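Local coordinates for protein ribonucleoside triphosphate reductase (Lactobacillus leichmannii, PDB 1L1L) that reduces ribonucleoside triphosphates to deoxyribonucleoside triphosphates as a class II, B12-dependent reductase, probably by radical chemistry that starts from the cobalamin cofactor, at residues A[426-430]-A[479-484]; A[436-440]-A[521-525]; A[183-189]-A[249-255]. All blocks are in the same frame, centred on the assembly; numbering follows the deposited sequence.

In the fold
Interactions 1 and 2 sit side by side on one flank of the enzyme, their centres about 15 Å apart, and touch where Trp480 and Leu436 meet both; helices 426-431 and 436-450 follow each other in the chain. Interaction 2 is a buried helix pair, mostly apolar, with no hydrogen bond across it. Interaction 1, also between helices, starts on a buried indole and runs out to a salt bridge among more exposed residues. Interaction 3 lies across the molecule, its centre about 58 Å from that of interaction 1, in the insertion domain. There two parallel strands are bound by backbone hydrogen bonds, with leucines towards covering helices and a polar network at the C-terminal strand end.

Interaction 1: A[426-430]-A[479-484]; sequences PLIAE and DWLLTR
Glu430 reaches both Trp480 and Arg484 with its carboxylate. Its OE2 stands at the rim of the indole, near the ring plane, and takes a weak, bent hydrogen bond from Trp480 NE1 at 3.4 Å. The other carboxylate oxygen, Glu430 OE1, makes a salt bridge to Arg484 NH1. It comes in over a face of the guanidinium, whose plane is turned 69° from the carboxylate, so this is no flat, two-pronged pair. Pro426 CB lies over one face of the same indole in a CH-pi contact, though its exact closeness is doubtful; the two side chains cross at about a right angle. Leu427 packs against the start of helix segment 479-484: its CB lies 4.2 Å from Trp480 CB, and its CD2 is 3.7 Å from Asp479 O and equally far from Thr483 OG1.

One step out, the torsions explain the placing. The Trp480 CG lies anti to the backbone N (chi1 -177°), which places the indole with one face against Pro426 and NE1 toward Glu430. Glu430 runs extended beyond CG (chi2 -178°) and spans the gap to Trp480 and Arg484. Thr483 OG1 donates back to Asp479 O at 2.8 Å, while Thr483 N reaches that oxygen from the other face of the carbonyl plane. The Asp479 carboxylate itself is held by His566 and by the backbone N of Ser560. Met474 of strand 471-474 and Leu436 of helix 436-450 also pack on the indole.

The two helices follow neighbouring parallel strands, 421-424 and 471-474, in what is probably part of the 10-stranded alpha-beta barrel, and the N-to-C directions of the two short helical segments differ by 65°. One carboxylate thus serves an indole N-H and a guanidinium together, and the positive charge beside it would probably favour its ionised form.

Interaction 2: A[436-440]-A[521-525]; sequences LQEVF and LYKAV
The Phe440 ring presents one face to Leu521, whose CB stands 4.3 Å from the ring centroid and not far off the normal, a CH-pi contact offset towards the rim. Leu521 CD2 presses nearer, 3.4 Å from Phe440 CD1, against the CD1-CE1 side of the ring. Val525 CG2 reaches the other end of the residue obliquely and lies 3.7 Å from Phe440 CB. In the second flat group, the Gln437 amide, NE2 lies beside the Ala524 methyl.

This is helix-on-helix packing in what is probably the helical layer of the 10-stranded alpha-beta barrel. Helix 436-450 lies in the connection between the parallel strands 421-424 and 471-474, and helix 512-536 in the one between 471-474 and 545-546. Their axes run in roughly the same direction, 8.6 Å apart at closest approach and crossing at -42°. The backbones come equally close at two places, with 5.7 Å between the CA atoms of Gln437 and Ala524 and the same between those of Phe440 and Val525.

Phe440 has CG anti to the carbonyl carbon (chi1 -76°), which turns the ring back along its helix so that one face meets Leu521. The Leu436 side chain comes to the same leucine, its CB lying 3.5 Å from Leu521 CD2, so that one methyl is wedged between Leu436 and the phenyl ring. Beyond this pair Leu436 and Leu521 both touch Trp480, and Val424 of strand 421-424 packs on Phe440, tying helix 436-450 to the sheet.

No hydrogen bond crosses here. Solvent approaches at Gln437, where a sharp bend at chi2 (-63°) folds the amide back so that NE2 lies 3.9 Å from Ala524 CB, the same distance as Gln437 CG.

Interaction 3: A[183-189]-A[249-255]; sequences DLQLVVD and KLILDLS
Leu184 sits beside Leu250 and Leu252, its CD1 being 4.0 Å from Leu250 CG and 4.1 Å from Leu252 CD1, and Leu186 CD2 packs on Leu252 CB. These four leucines line part of one face of a three-stranded parallel sheet in the insertion domain of B12-dependent ribonucleotide reductases, where strand 249-253 is the middle strand and 183-187 an outer one. Helices 224-236 and 275-289 cover the face; the first of them joins strand 216-219 to 249-253 in a beta-alpha-beta crossover. Leu184 has CG anti to the backbone N (chi1 178°), which leans its CD1 over the neighbouring strand.

On the reverse face Val187 CG2 touches Ile251 CG2 at 3.6 Å, with Gln185 alongside, its amide NE2 bound to Val210 O. Between the faces the backbones pair in parallel register: Leu250 N to Asp183 O, Gln185 N to Leu250 O, Leu252 N to Gln185 O, Val187 N to Leu252 O and Leu254 N to Val187 O.

At the C-terminal end of the strands the contact becomes polar. Asp253 OD1 accepts Ser255 N in an Asx turn and also makes a salt bridge with Arg219 of the third strand, while OD2 takes the Tyr217 hydroxyl. The Ser255 hydroxyl closes this end: OG gives its proton to the syn lone pair of Asp253 OD1 at 2.6 Å and accepts Asp189 N at 2.9 Å, in a nearly straight bond (172°).

Interaction 1: A[426-430]-A[479-484]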
loop_
_atom_site.group_PDB
_atom_site.type_symbol
_atom_site.label_atom_id
_atom_site.label_comp_id
_atom_site.label_asym_id
_atom_site.label_seq_id
_atom_site.Cartn_x
_atom_site.Cartn_y
_atom_site.Cartn_z
ATOM N N PRO A 426 -0.726 13.842 -14.581
ATOM C CA PRO A 426 -0.530 15.114 -15.290
ATOM C C PRO A 426 -0.867 15.109 -16.783
ATOM O O PRO A 426 -1.671 15.924 -17.240
ATOM C CB PRO A 426 0.938 15.433 -15.022
ATOM C CG PRO A 426 1.117 14.935 -13.621
ATOM C CD PRO A 426 0.375 13.601 -13.624
ATOM N N LEU A 427 -0.251 14.209 -17.544
ATOM C CA LEU A 427 -0.509 14.143 -18.979
ATOM C C LEU A 427 -1.988 13.948 -19.296
ATOM O O LEU A 427 -2.559 14.673 -20.120
ATOM C CB LEU A 427 0.308 13.021 -19.622
ATOM C CG LEU A 427 0.284 12.965 -21.152
ATOM C CD1 LEU A 427 0.703 14.316 -21.728
ATOM C CD2 LEU A 427 1.224 11.867 -21.637
ATOM N N ILE A 428 -2.614 12.981 -18.633
ATOM C CA ILE A 428 -4.021 12.695 -18.864
ATOM C C ILE A 428 -4.956 13.818 -18.409
ATOM O O ILE A 428 -5.925 14.151 -19.100
ATOM C CB ILE A 428 -4.423 11.373 -18.184
ATOM C CG1 ILE A 428 -3.573 10.230 -18.758
ATOM C CG2 ILE A 428 -5.900 11.101 -18.403
ATOM C CD1 ILE A 428 -3.800 8.903 -18.089
ATOM N N ALA A 429 -4.679 14.410 -17.256
ATOM C CA ALA A 429 -5.524 15.494 -16.769
ATOM C C ALA A 429 -5.524 16.635 -17.793
ATOM O O ALA A 429 -6.568 17.192 -18.112
ATOM C CB ALA A 429 -5.018 15.993 -15.425
ATOM N N GLU A 430 -4.342 16.961 -18.308
ATOM C CA GLU A 430 -4.182 18.023 -19.298
ATOM C C GLU A 430 -4.926 17.708 -20.593
ATOM O O GLU A 430 -5.589 18.577 -21.160
ATOM C CB GLU A 430 -2.696 18.237 -19.602
ATOM C CG GLU A 430 -1.908 18.843 -18.453
ATOM C CD GLU A 430 -0.456 19.082 -18.806
ATOM O OE1 GLU A 430 0.159 19.974 -18.185
ATOM O OE2 GLU A 430 0.079 18.377 -19.692
ATOM N N ASP A 479 5.668 9.613 -18.847
ATOM C CA ASP A 479 4.857 9.968 -20.021
ATOM C C ASP A 479 4.721 11.487 -20.109
ATOM O O ASP A 479 4.886 12.087 -21.176
ATOM C CB ASP A 479 3.433 9.400 -19.938
ATOM C CG ASP A 479 3.385 7.888 -19.912
ATOM O OD1 ASP A 479 4.291 7.224 -20.465
ATOM O OD2 ASP A 479 2.401 7.369 -19.346
ATOM N N TRP A 480 4.395 12.091 -18.973
ATOM C CA TRP A 480 4.199 13.530 -18.886
ATOM C C TRP A 480 5.431 14.336 -19.284
ATOM O O TRP A 480 5.311 15.329 -20.003
ATOM C CB TRP A 480 3.773 13.906 -17.467
ATOM C CG TRP A 480 3.478 15.363 -17.275
ATOM C CD1 TRP A 480 2.618 16.131 -18.014
ATOM C CD2 TRP A 480 3.977 16.212 -16.230
ATOM N NE1 TRP A 480 2.548 17.401 -17.490
ATOM C CE2 TRP A 480 3.370 17.478 -16.396
ATOM C CE3 TRP A 480 4.875 16.026 -15.169
ATOM C CZ2 TRP A 480 3.631 18.556 -15.537
ATOM C CZ3 TRP A 480 5.134 17.100 -14.315
ATOM C CH2 TRP A 480 4.512 18.348 -14.507
ATOM N N LEU A 481 6.605 13.910 -18.820
ATOM C CA LEU A 481 7.851 14.611 -19.126
ATOM C C LEU A 481 8.370 14.385 -20.547
ATOM O O LEU A 481 8.795 15.325 -21.212
ATOM C CB LEU A 481 8.945 14.216 -18.125
ATOM C CG LEU A 481 8.674 14.504 -16.644
ATOM C CD1 LEU A 481 9.859 14.023 -15.809
ATOM C CD2 LEU A 481 8.442 15.987 -16.434
ATOM N N LEU A 482 8.340 13.140 -21.012
ATOM C CA LEU A 482 8.832 12.825 -22.350
ATOM C C LEU A 482 8.041 13.592 -23.400
ATOM O O LEU A 482 8.600 14.134 -24.359
ATOM C CB LEU A 482 8.723 11.322 -22.618
ATOM C CG LEU A 482 9.220 10.827 -23.984
ATOM C CD1 LEU A 482 10.690 11.180 -24.158
ATOM C CD2 LEU A 482 9.020 9.317 -24.085
ATOM N N THR A 483 6.732 13.636 -23.203
ATOM C CA THR A 483 5.842 14.320 -24.119
ATOM C C THR A 483 6.101 15.814 -24.060
ATOM O O THR A 483 6.523 16.428 -25.041
ATOM C CB THR A 483 4.376 14.044 -23.744
ATOM O OG1 THR A 483 4.138 12.633 -23.799
ATOM C CG2 THR A 483 3.417 14.751 -24.707
ATOM N N ARG A 484 5.876 16.382 -22.881
ATOM C CA ARG A 484 6.034 17.809 -22.665
ATOM C C ARG A 484 7.451 18.378 -22.803
ATOM O O ARG A 484 7.611 19.575 -23.046
ATOM C CB ARG A 484 5.452 18.165 -21.301
ATOM C CG ARG A 484 4.873 19.554 -21.235
ATOM C CD ARG A 484 3.946 19.700 -20.042
ATOM N NE ARG A 484 3.430 21.062 -19.919
ATOM C CZ ARG A 484 2.741 21.507 -18.873
ATOM N NH1 ARG A 484 2.483 20.694 -17.857
ATOM N NH2 ARG A 484 2.328 22.766 -18.833
#

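Interaction 2: A[436-440]-A[521-525]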
loop_
_atom_site.group_PDB
_atom_site.type_symbol
_atom_site.label_atom_id
_atom_site.label_comp_id
_atom_site.label_asym_id
_atom_site.label_seq_id
_atom_site.Cartn_x
_atom_site.Cartn_y
_atom_site.Cartn_z
ATOM N N LEU A 436 -3.898 21.907 -14.445
ATOM C CA LEU A 436 -3.245 21.143 -13.376
ATOM C C LEU A 436 -3.335 21.780 -11.999
ATOM O O LEU A 436 -3.660 21.108 -11.024
ATOM C CB LEU A 436 -1.785 20.861 -13.728
ATOM C CG LEU A 436 -1.596 19.923 -14.921
ATOM C CD1 LEU A 436 -0.130 19.555 -15.035
ATOM C CD2 LEU A 436 -2.449 18.670 -14.752
ATOM N N GLN A 437 -3.065 23.078 -11.916
ATOM C CA GLN A 437 -3.141 23.777 -10.642
ATOM C C GLN A 437 -4.481 23.484 -9.959
ATOM O O GLN A 437 -4.530 23.272 -8.748
ATOM C CB GLN A 437 -2.960 25.287 -10.864
ATOM C CG GLN A 437 -3.046 26.141 -9.601
ATOM C CD GLN A 437 -4.410 26.061 -8.928
ATOM O OE1 GLN A 437 -5.438 26.365 -9.542
ATOM N NE2 GLN A 437 -4.425 25.641 -7.663
ATOM N N GLU A 438 -5.570 23.464 -10.724
ATOM C CA GLU A 438 -6.887 23.183 -10.141
ATOM C C GLU A 438 -7.058 21.702 -9.788
ATOM O O GLU A 438 -7.783 21.351 -8.858
ATOM C CB GLU A 438 -8.015 23.604 -11.094
ATOM C CG GLU A 438 -9.362 22.962 -10.754
ATOM C CD GLU A 438 -10.527 23.514 -11.568
ATOM O OE1 GLU A 438 -10.340 23.809 -12.767
ATOM O OE2 GLU A 438 -11.635 23.634 -11.003
ATOM N N VAL A 439 -6.393 20.836 -10.540
ATOM C CA VAL A 439 -6.488 19.407 -10.286
ATOM C C VAL A 439 -5.829 19.111 -8.946
ATOM O O VAL A 439 -6.407 18.437 -8.096
ATOM C CB VAL A 439 -5.787 18.600 -11.400
ATOM C CG1 VAL A 439 -5.695 17.121 -11.017
ATOM C CG2 VAL A 439 -6.559 18.753 -12.705
ATOM N N PHE A 440 -4.625 19.630 -8.754
ATOM C CA PHE A 440 -3.917 19.378 -7.507
ATOM C C PHE A 440 -4.591 19.990 -6.298
ATOM O O PHE A 440 -4.417 19.512 -5.177
ATOM C CB PHE A 440 -2.461 19.828 -7.620
ATOM C CG PHE A 440 -1.610 18.876 -8.413
ATOM C CD1 PHE A 440 -1.411 19.062 -9.777
ATOM C CD2 PHE A 440 -1.073 17.737 -7.808
ATOM C CE1 PHE A 440 -0.694 18.131 -10.535
ATOM C CE2 PHE A 440 -0.361 16.806 -8.552
ATOM C CZ PHE A 440 -0.170 17.001 -9.925
ATOM N N LEU A 521 3.239 22.895 -9.234
ATOM C CA LEU A 521 2.234 21.955 -8.785
ATOM C C LEU A 521 2.361 21.773 -7.274
ATOM O O LEU A 521 1.360 21.700 -6.569
ATOM C CB LEU A 521 2.409 20.627 -9.523
ATOM C CG LEU A 521 2.237 20.779 -11.041
ATOM C CD1 LEU A 521 2.606 19.490 -11.763
ATOM C CD2 LEU A 521 0.804 21.179 -11.333
ATOM N N TYR A 522 3.596 21.722 -6.779
ATOM C CA TYR A 522 3.812 21.560 -5.339
ATOM C C TYR A 522 3.225 22.757 -4.601
ATOM O O TYR A 522 2.470 22.616 -3.636
ATOM C CB TYR A 522 5.311 21.445 -5.022
ATOM C CG TYR A 522 5.607 21.434 -3.536
ATOM C CD1 TYR A 522 5.044 20.461 -2.702
ATOM C CD2 TYR A 522 6.424 22.400 -2.956
ATOM C CE1 TYR A 522 5.284 20.455 -1.331
ATOM C CE2 TYR A 522 6.676 22.402 -1.573
ATOM C CZ TYR A 522 6.100 21.426 -0.770
ATOM O OH TYR A 522 6.330 21.412 0.592
ATOM N N LYS A 523 3.577 23.946 -5.066
ATOM C CA LYS A 523 3.082 25.157 -4.437
ATOM C C LYS A 523 1.552 25.240 -4.515
ATOM O O LYS A 523 0.912 25.808 -3.635
ATOM C CB LYS A 523 3.745 26.378 -5.083
ATOM C CG LYS A 523 5.259 26.394 -4.912
ATOM C CD LYS A 523 5.882 27.677 -5.429
ATOM C CE LYS A 523 7.391 27.673 -5.217
ATOM N NZ LYS A 523 7.746 27.473 -3.779
ATOM N N ALA A 524 0.972 24.638 -5.551
ATOM C CA ALA A 524 -0.483 24.633 -5.725
ATOM C C ALA A 524 -1.146 23.782 -4.647
ATOM O O ALA A 524 -2.218 24.119 -4.142
ATOM C CB ALA A 524 -0.843 24.095 -7.104
ATOM N N VAL A 525 -0.508 22.662 -4.303
ATOM C CA VAL A 525 -1.045 21.786 -3.270
ATOM C C VAL A 525 -0.916 22.443 -1.896
ATOM O O VAL A 525 -1.787 22.285 -1.046
ATOM C CB VAL A 525 -0.298 20.438 -3.199
ATOM C CG1 VAL A 525 -0.829 19.642 -2.017
ATOM C CG2 VAL A 525 -0.474 19.656 -4.503
#

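Interaction 3: A[183-189]-A[249-255]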
loop_
_atom_site.group_PDB
_atom_site.type_symbol
_atom_site.label_atom_id
_atom_site.label_comp_id
_atom_site.label_asym_id
_atom_site.label_seq_id
_atom_site.Cartn_x
_atom_site.Cartn_y
_atom_site.Cartn_z
ATOM N N ASP A 183 1.686 -22.544 28.363
ATOM C CA ASP A 183 1.177 -23.813 27.861
ATOM C C ASP A 183 -0.097 -23.433 27.109
ATOM O O ASP A 183 -1.023 -22.869 27.700
ATOM C CB ASP A 183 0.848 -24.756 29.020
ATOM C CG ASP A 183 0.346 -26.103 28.541
ATOM O OD1 ASP A 183 1.014 -26.701 27.666
ATOM O OD2 ASP A 183 -0.708 -26.566 29.032
ATOM N N LEU A 184 -0.148 -23.730 25.814
ATOM C CA LEU A 184 -1.303 -23.352 24.999
ATOM C C LEU A 184 -2.095 -24.474 24.341
ATOM O O LEU A 184 -1.537 -25.364 23.692
ATOM C CB LEU A 184 -0.856 -22.371 23.909
ATOM C CG LEU A 184 -1.905 -21.880 22.903
ATOM C CD1 LEU A 184 -2.932 -21.039 23.626
ATOM C CD2 LEU A 184 -1.222 -21.070 21.797
ATOM N N GLN A 185 -3.413 -24.412 24.499
ATOM C CA GLN A 185 -4.292 -25.393 23.888
ATOM C C GLN A 185 -5.330 -24.610 23.102
ATOM O O GLN A 185 -5.931 -23.675 23.622
ATOM C CB GLN A 185 -4.999 -26.246 24.946
ATOM C CG GLN A 185 -4.077 -26.981 25.894
ATOM C CD GLN A 185 -4.849 -27.882 26.837
ATOM O OE1 GLN A 185 -5.355 -28.931 26.433
ATOM N NE2 GLN A 185 -4.965 -27.468 28.091
ATOM N N LEU A 186 -5.517 -24.985 21.846
ATOM C CA LEU A 186 -6.492 -24.321 20.992
ATOM C C LEU A 186 -7.646 -25.294 20.797
ATOM O O LEU A 186 -7.470 -26.382 20.241
ATOM C CB LEU A 186 -5.862 -23.954 19.643
ATOM C CG LEU A 186 -4.605 -23.076 19.729
ATOM C CD1 LEU A 186 -4.100 -22.748 18.337
ATOM C CD2 LEU A 186 -4.926 -21.802 20.493
ATOM N N VAL A 187 -8.824 -24.889 21.262
ATOM C CA VAL A 187 -10.012 -25.723 21.173
ATOM C C VAL A 187 -10.942 -25.359 20.031
ATOM O O VAL A 187 -11.249 -24.190 19.808
ATOM C CB VAL A 187 -10.844 -25.654 22.470
ATOM C CG1 VAL A 187 -11.942 -26.702 22.433
ATOM C CG2 VAL A 187 -9.954 -25.843 23.671
ATOM N N VAL A 188 -11.378 -26.384 19.311
ATOM C CA VAL A 188 -12.323 -26.236 18.213
ATOM C C VAL A 188 -13.250 -27.440 18.311
ATOM O O VAL A 188 -12.946 -28.522 17.808
ATOM C CB VAL A 188 -11.631 -26.224 16.836
ATOM C CG1 VAL A 188 -12.670 -26.396 15.733
ATOM C CG2 VAL A 188 -10.888 -24.902 16.640
ATOM N N ASP A 189 -14.376 -27.230 18.981
ATOM C CA ASP A 189 -15.381 -28.264 19.197
ATOM C C ASP A 189 -15.621 -29.188 18.013
ATOM O O ASP A 189 -15.581 -28.763 16.860
ATOM C CB ASP A 189 -16.701 -27.611 19.614
ATOM C CG ASP A 189 -17.807 -28.621 19.839
ATOM O OD1 ASP A 189 -17.512 -29.742 20.301
ATOM O OD2 ASP A 189 -18.975 -28.288 19.567
ATOM N N LYS A 249 -1.142 -21.262 32.067
ATOM C CA LYS A 249 -2.018 -22.205 31.395
ATOM C C LYS A 249 -3.107 -21.438 30.656
ATOM O O LYS A 249 -4.003 -20.868 31.273
ATOM C CB LYS A 249 -2.639 -23.164 32.412
ATOM C CG LYS A 249 -1.623 -24.065 33.096
ATOM C CD LYS A 249 -2.297 -25.074 34.026
ATOM C CE LYS A 249 -1.273 -26.020 34.644
ATOM N NZ LYS A 249 -1.893 -27.060 35.526
ATOM N N LEU A 250 -3.018 -21.428 29.331
ATOM C CA LEU A 250 -3.983 -20.717 28.505
ATOM C C LEU A 250 -4.757 -21.637 27.571
ATOM O O LEU A 250 -4.184 -22.496 26.899
ATOM C CB LEU A 250 -3.275 -19.635 27.681
ATOM C CG LEU A 250 -4.178 -18.841 26.729
ATOM C CD1 LEU A 250 -5.354 -18.265 27.514
ATOM C CD2 LEU A 250 -3.375 -17.733 26.046
ATOM N N ILE A 251 -6.070 -21.448 27.539
ATOM C CA ILE A 251 -6.931 -22.238 26.677
ATOM C C ILE A 251 -7.771 -21.277 25.845
ATOM O O ILE A 251 -8.646 -20.600 26.375
ATOM C CB ILE A 251 -7.889 -23.127 27.489
ATOM C CG1 ILE A 251 -7.099 -23.995 28.473
ATOM C CG2 ILE A 251 -8.705 -23.994 26.533
ATOM C CD1 ILE A 251 -7.969 -24.747 29.473
ATOM N N LEU A 252 -7.491 -21.207 24.548
ATOM C CA LEU A 252 -8.246 -20.328 23.657
ATOM C C LEU A 252 -9.251 -21.169 22.870
ATOM O O LEU A 252 -8.876 -22.106 22.155
ATOM C CB LEU A 252 -7.293 -19.590 22.708
ATOM C CG LEU A 252 -6.334 -18.606 23.381
ATOM C CD1 LEU A 252 -5.408 -17.987 22.342
ATOM C CD2 LEU A 252 -7.121 -17.518 24.093
ATOM N N ASP A 253 -10.530 -20.832 23.017
ATOM C CA ASP A 253 -11.609 -21.556 22.347
ATOM C C ASP A 253 -12.043 -20.824 21.068
ATOM O O ASP A 253 -12.581 -19.717 21.142
ATOM C CB ASP A 253 -12.808 -21.674 23.299
ATOM C CG ASP A 253 -13.805 -22.725 22.861
ATOM O OD1 ASP A 253 -14.081 -22.818 21.649
ATOM O OD2 ASP A 253 -14.329 -23.451 23.735
ATOM N N LEU A 254 -11.806 -21.442 19.910
ATOM C CA LEU A 254 -12.167 -20.848 18.616
ATOM C C LEU A 254 -13.299 -21.649 17.964
ATOM O O LEU A 254 -13.348 -21.792 16.738
ATOM C CB LEU A 254 -10.960 -20.851 17.663
ATOM C CG LEU A 254 -9.546 -20.674 18.226
ATOM C CD1 LEU A 254 -8.584 -20.446 17.066
ATOM C CD2 LEU A 254 -9.488 -19.508 19.195
ATOM N N SER A 255 -14.200 -22.181 18.782
ATOM C CA SER A 255 -15.310 -22.978 18.262
ATOM C C SER A 255 -16.331 -22.116 17.522
ATOM O O SER A 255 -17.074 -22.618 16.678
ATOM C CB SER A 255 -16.005 -23.732 19.404
ATOM O OG SER A 255 -15.121 -24.647 20.040
#